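Local coordinates for green fluorescent protein (Chiridius poppei, PDB 2DD7), which probably emits yellowish-green light after excitation, through a chromophore formed from its own residues inside a GFP-type beta barrel, at residues A[16-22]-A[34-40]. Coordinates in Å, arbitrary orientation, origin at the centre of the assembly. Numbering follows the deposited sequence.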
ATOM      1  N   GLU A  16      -4.693 -11.996 -27.780  1.00 11.98           N
ATOM      2  CA  GLU A  16      -4.519 -11.079 -28.902  1.00 13.70           C
ATOM      3  C   GLU A  16      -3.289 -10.221 -28.654  1.00 14.45           C
ATOM      4  O   GLU A  16      -3.207  -9.535 -27.641  1.00 13.15           O
ATOM      5  CB  GLU A  16      -5.732 -10.146 -29.082  1.00 13.45           C
ATOM      6  CG  GLU A  16      -5.559  -9.196 -30.293  1.00 14.65           C
ATOM      7  CD  GLU A  16      -6.764  -8.321 -30.599  1.00 16.81           C
ATOM      8  OE1 GLU A  16      -7.899  -8.703 -30.238  1.00 15.02           O
ATOM      9  OE2 GLU A  16      -6.579  -7.248 -31.228  1.00 16.24           O
ATOM     10  N   LYS A  17      -2.354 -10.251 -29.595  1.00 13.28           N
ATOM     11  CA  LYS A  17      -1.124  -9.467 -29.479  1.00 15.37           C
ATOM     12  C   LYS A  17      -1.357  -7.979 -29.708  1.00 14.18           C
ATOM     13  O   LYS A  17      -2.320  -7.578 -30.360  1.00 13.97           O
ATOM     14  CB  LYS A  17      -0.091  -9.984 -30.493  1.00 17.15           C
ATOM     15  CG  LYS A  17       0.388 -11.394 -30.185  1.00 21.03           C
ATOM     16  CD  LYS A  17       1.304 -11.953 -31.267  1.00 25.57           C
ATOM     17  CE  LYS A  17       1.890 -13.288 -30.823  1.00 28.05           C
ATOM     18  NZ  LYS A  17       2.799 -13.882 -31.849  1.00 30.94           N
ATOM     19  N   PHE A  18      -0.492  -7.152 -29.136  1.00 12.02           N
ATOM     20  CA  PHE A  18      -0.582  -5.718 -29.339  1.00 11.23           C
ATOM     21  C   PHE A  18       0.839  -5.187 -29.221  1.00 12.58           C
ATOM     22  O   PHE A  18       1.712  -5.857 -28.672  1.00 13.83           O
ATOM     23  CB  PHE A  18      -1.508  -5.042 -28.307  1.00 10.46           C
ATOM     24  CG  PHE A  18      -1.075  -5.216 -26.877  1.00 12.98           C
ATOM     25  CD1 PHE A  18      -0.221  -4.288 -26.273  1.00 14.40           C
ATOM     26  CD2 PHE A  18      -1.515  -6.305 -26.131  1.00 10.58           C
ATOM     27  CE1 PHE A  18       0.186  -4.449 -24.940  1.00 14.20           C
ATOM     28  CE2 PHE A  18      -1.120  -6.477 -24.808  1.00 12.00           C
ATOM     29  CZ  PHE A  18      -0.261  -5.540 -24.207  1.00 12.73           C
ATOM     30  N   GLU A  19       1.055  -3.994 -29.750  1.00 13.50           N
ATOM     31  CA  GLU A  19       2.363  -3.351 -29.727  1.00 16.59           C
ATOM     32  C   GLU A  19       2.192  -1.843 -29.779  1.00 16.20           C
ATOM     33  O   GLU A  19       1.381  -1.324 -30.552  1.00 17.74           O
ATOM     34  CB  GLU A  19       3.197  -3.811 -30.928  1.00 18.93           C
ATOM     35  CG  GLU A  19       4.517  -3.060 -31.079  1.00 24.87           C
ATOM     36  CD  GLU A  19       5.316  -3.510 -32.289  1.00 28.21           C
ATOM     37  OE1 GLU A  19       4.703  -3.775 -33.342  1.00 30.08           O
ATOM     38  OE2 GLU A  19       6.559  -3.585 -32.192  1.00 31.38           O
ATOM     39  N   LEU A  20       2.943  -1.135 -28.940  1.00 16.23           N
ATOM     40  CA  LEU A  20       2.901   0.318 -28.929  1.00 16.30           C
ATOM     41  C   LEU A  20       4.340   0.817 -28.940  1.00 17.17           C
ATOM     42  O   LEU A  20       5.232   0.168 -28.397  1.00 16.43           O
ATOM     43  CB  LEU A  20       2.212   0.861 -27.678  1.00 17.35           C
ATOM     44  CG  LEU A  20       0.700   0.718 -27.533  1.00 18.53           C
ATOM     45  CD1 LEU A  20       0.368  -0.704 -27.096  1.00 19.91           C
ATOM     46  CD2 LEU A  20       0.203   1.719 -26.507  1.00 20.23           C
ATOM     47  N   VAL A  21       4.561   1.966 -29.561  1.00 17.10           N
ATOM     48  CA  VAL A  21       5.898   2.550 -29.595  1.00 17.06           C
ATOM     49  C   VAL A  21       5.741   4.038 -29.344  1.00 16.04           C
ATOM     50  O   VAL A  21       4.711   4.628 -29.666  1.00 16.41           O
ATOM     51  CB  VAL A  21       6.618   2.298 -30.951  1.00 18.17           C
ATOM     52  CG1 VAL A  21       6.830   0.811 -31.151  1.00 19.70           C
ATOM     53  CG2 VAL A  21       5.815   2.877 -32.100  1.00 19.39           C
ATOM     54  N   GLY A  22       6.747   4.649 -28.733  1.00 15.33           N
ATOM     55  CA  GLY A  22       6.663   6.064 -28.460  1.00 14.70           C
ATOM     56  C   GLY A  22       7.773   6.508 -27.533  1.00 15.59           C
ATOM     57  O   GLY A  22       8.794   5.834 -27.409  1.00 16.77           O
ATOM     58  N   GLU A  34       4.138   9.640 -24.763  1.00 16.82           N
ATOM     59  CA  GLU A  34       3.058   9.434 -25.716  1.00 17.47           C
ATOM     60  C   GLU A  34       3.435   8.220 -26.534  1.00 17.36           C
ATOM     61  O   GLU A  34       4.591   8.077 -26.949  1.00 16.36           O
ATOM     62  CB  GLU A  34       2.890  10.668 -26.616  1.00 19.29           C
ATOM     63  CG  GLU A  34       2.397  11.890 -25.850  1.00 21.56           C
ATOM     64  CD  GLU A  34       2.221  13.123 -26.718  1.00 26.21           C
ATOM     65  OE1 GLU A  34       2.597  13.080 -27.906  1.00 26.10           O
ATOM     66  OE2 GLU A  34       1.709  14.139 -26.202  1.00 27.97           O
ATOM     67  N   MET A  35       2.468   7.330 -26.755  1.00 15.41           N
ATOM     68  CA  MET A  35       2.734   6.122 -27.512  1.00 16.52           C
ATOM     69  C   MET A  35       1.573   5.800 -28.442  1.00 17.85           C
ATOM     70  O   MET A  35       0.433   6.163 -28.170  1.00 19.18           O
ATOM     71  CB  MET A  35       3.005   4.959 -26.549  1.00 17.39           C
ATOM     72  CG  MET A  35       4.311   5.126 -25.750  1.00 18.05           C
ATOM     73  SD  MET A  35       4.624   3.785 -24.581  1.00 19.51           S
ATOM     74  CE  MET A  35       5.299   2.564 -25.632  1.00 12.20           C
ATOM     75  N   LYS A  36       1.865   5.123 -29.543  1.00 19.01           N
ATOM     76  CA  LYS A  36       0.826   4.782 -30.513  1.00 20.66           C
ATOM     77  C   LYS A  36       0.826   3.290 -30.773  1.00 18.11           C
ATOM     78  O   LYS A  36       1.873   2.652 -30.745  1.00 19.16           O
ATOM     79  CB  LYS A  36       1.077   5.522 -31.831  1.00 22.33           C
ATOM     80  CG  LYS A  36       2.349   5.083 -32.535  1.00 27.29           C
ATOM     81  CD  LYS A  36       2.565   5.804 -33.872  1.00 30.46           C
ATOM     82  CE  LYS A  36       3.841   5.300 -34.564  1.00 32.87           C
ATOM     83  NZ  LYS A  36       4.098   5.958 -35.893  1.00 34.94           N
ATOM     84  N   THR A  37      -0.347   2.723 -31.032  1.00 17.67           N
ATOM     85  CA  THR A  37      -0.415   1.297 -31.303  1.00 17.25           C
ATOM     86  C   THR A  37       0.070   1.099 -32.725  1.00 18.77           C
ATOM     87  O   THR A  37      -0.017   2.002 -33.558  1.00 18.64           O
ATOM     88  CB  THR A  37      -1.862   0.764 -31.240  1.00 17.22           C
ATOM     89  OG1 THR A  37      -2.654   1.502 -32.174  1.00 17.58           O
ATOM     90  CG2 THR A  37      -2.455   0.934 -29.834  1.00 14.72           C
ATOM     91  N   LYS A  38       0.587  -0.085 -32.998  1.00 19.40           N
ATOM     92  CA  LYS A  38       1.025  -0.399 -34.338  1.00 21.01           C
ATOM     93  C   LYS A  38      -0.028  -1.316 -34.947  1.00 21.31           C
ATOM     94  O   LYS A  38      -0.689  -2.082 -34.233  1.00 19.86           O
ATOM     95  CB  LYS A  38       2.383  -1.098 -34.309  1.00 23.89           C
ATOM     96  CG  LYS A  38       3.511  -0.205 -33.783  1.00 27.09           C
ATOM     97  CD  LYS A  38       4.755  -0.317 -34.650  1.00 32.44           C
ATOM     98  CE  LYS A  38       4.475   0.178 -36.066  1.00 34.76           C
ATOM     99  NZ  LYS A  38       5.610  -0.104 -36.992  1.00 38.83           N
ATOM    100  N   ASP A  39      -0.215  -1.179 -36.255  1.00 20.99           N
ATOM    101  CA  ASP A  39      -1.135  -2.003 -37.033  1.00 23.93           C
ATOM    102  C   ASP A  39      -2.638  -1.942 -36.774  1.00 22.68           C
ATOM    103  O   ASP A  39      -3.417  -2.037 -37.716  1.00 22.60           O
ATOM    104  CB  ASP A  39      -0.702  -3.468 -36.953  1.00 26.61           C
ATOM    105  CG  ASP A  39       0.747  -3.666 -37.325  1.00 32.51           C
ATOM    106  OD1 ASP A  39       1.196  -3.048 -38.313  1.00 34.72           O
ATOM    107  OD2 ASP A  39       1.439  -4.448 -36.636  1.00 36.52           O
ATOM    108  N   LYS A  40      -3.049  -1.786 -35.521  1.00 20.93           N
ATOM    109  CA  LYS A  40      -4.475  -1.778 -35.185  1.00 20.14           C
ATOM    110  C   LYS A  40      -4.719  -1.085 -33.851  1.00 19.90           C
ATOM    111  O   LYS A  40      -3.802  -0.944 -33.047  1.00 18.91           O
ATOM    112  CB  LYS A  40      -4.962  -3.226 -35.074  1.00 19.75           C
ATOM    113  CG  LYS A  40      -4.120  -4.020 -34.075  1.00 19.83           C
ATOM    114  CD  LYS A  40      -4.521  -5.487 -33.935  1.00 18.30           C
ATOM    115  CE  LYS A  40      -3.623  -6.155 -32.893  1.00 17.28           C
ATOM    116  NZ  LYS A  40      -3.974  -7.565 -32.583  1.00 15.57           N
TER
HETATM  117  O   HOH W   1      -1.014  -3.574 -31.730  1.00 17.01           O
HETATM  118  O   HOH W   2       2.279  -5.101 -34.349  1.00 42.54           O
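Two antiparallel strands of a beta hairpin pair here, then separate. Val-21 and Lys-36 form the hydrogen-bonded pair: Val-21 N gives to Lys-36 O (3.0 Å), and Lys-36 N gives to Val-21 O (2.9 Å). Two residues along each strand, past the non-hydrogen-bonded pair Leu-20/Thr-37, Lys-38 N donates to Glu-19 O at 2.9 Å. The return bond is replaced by water 1, which accepts from Glu-19 N and donates to Lys-38 O, both at 2.9 Å. The backbone then turns at Asp-39. Lys-40 N donates a hydrogen bond to Lys-38 O, and Thr-37 OG1 donates one to Lys-40 O. Lys-40 bridges the widened end with its side chain. Lys-40 NZ donates a hydrogen bond to Lys-17 O at 2.8 Å and forms a salt bridge with Glu-16 OE2 at 3.0 Å. Water 2 links Glu-19 OE1 to Asp-39 OD2; Glu-19 OE2 is held by Arg-8. Leu-20 CB packs against Met-35 CE (4.1 Å). In the GFP beta barrel, strand 3-13 flanks strand 16-27, and strand 199-209 flanks strand 30-37.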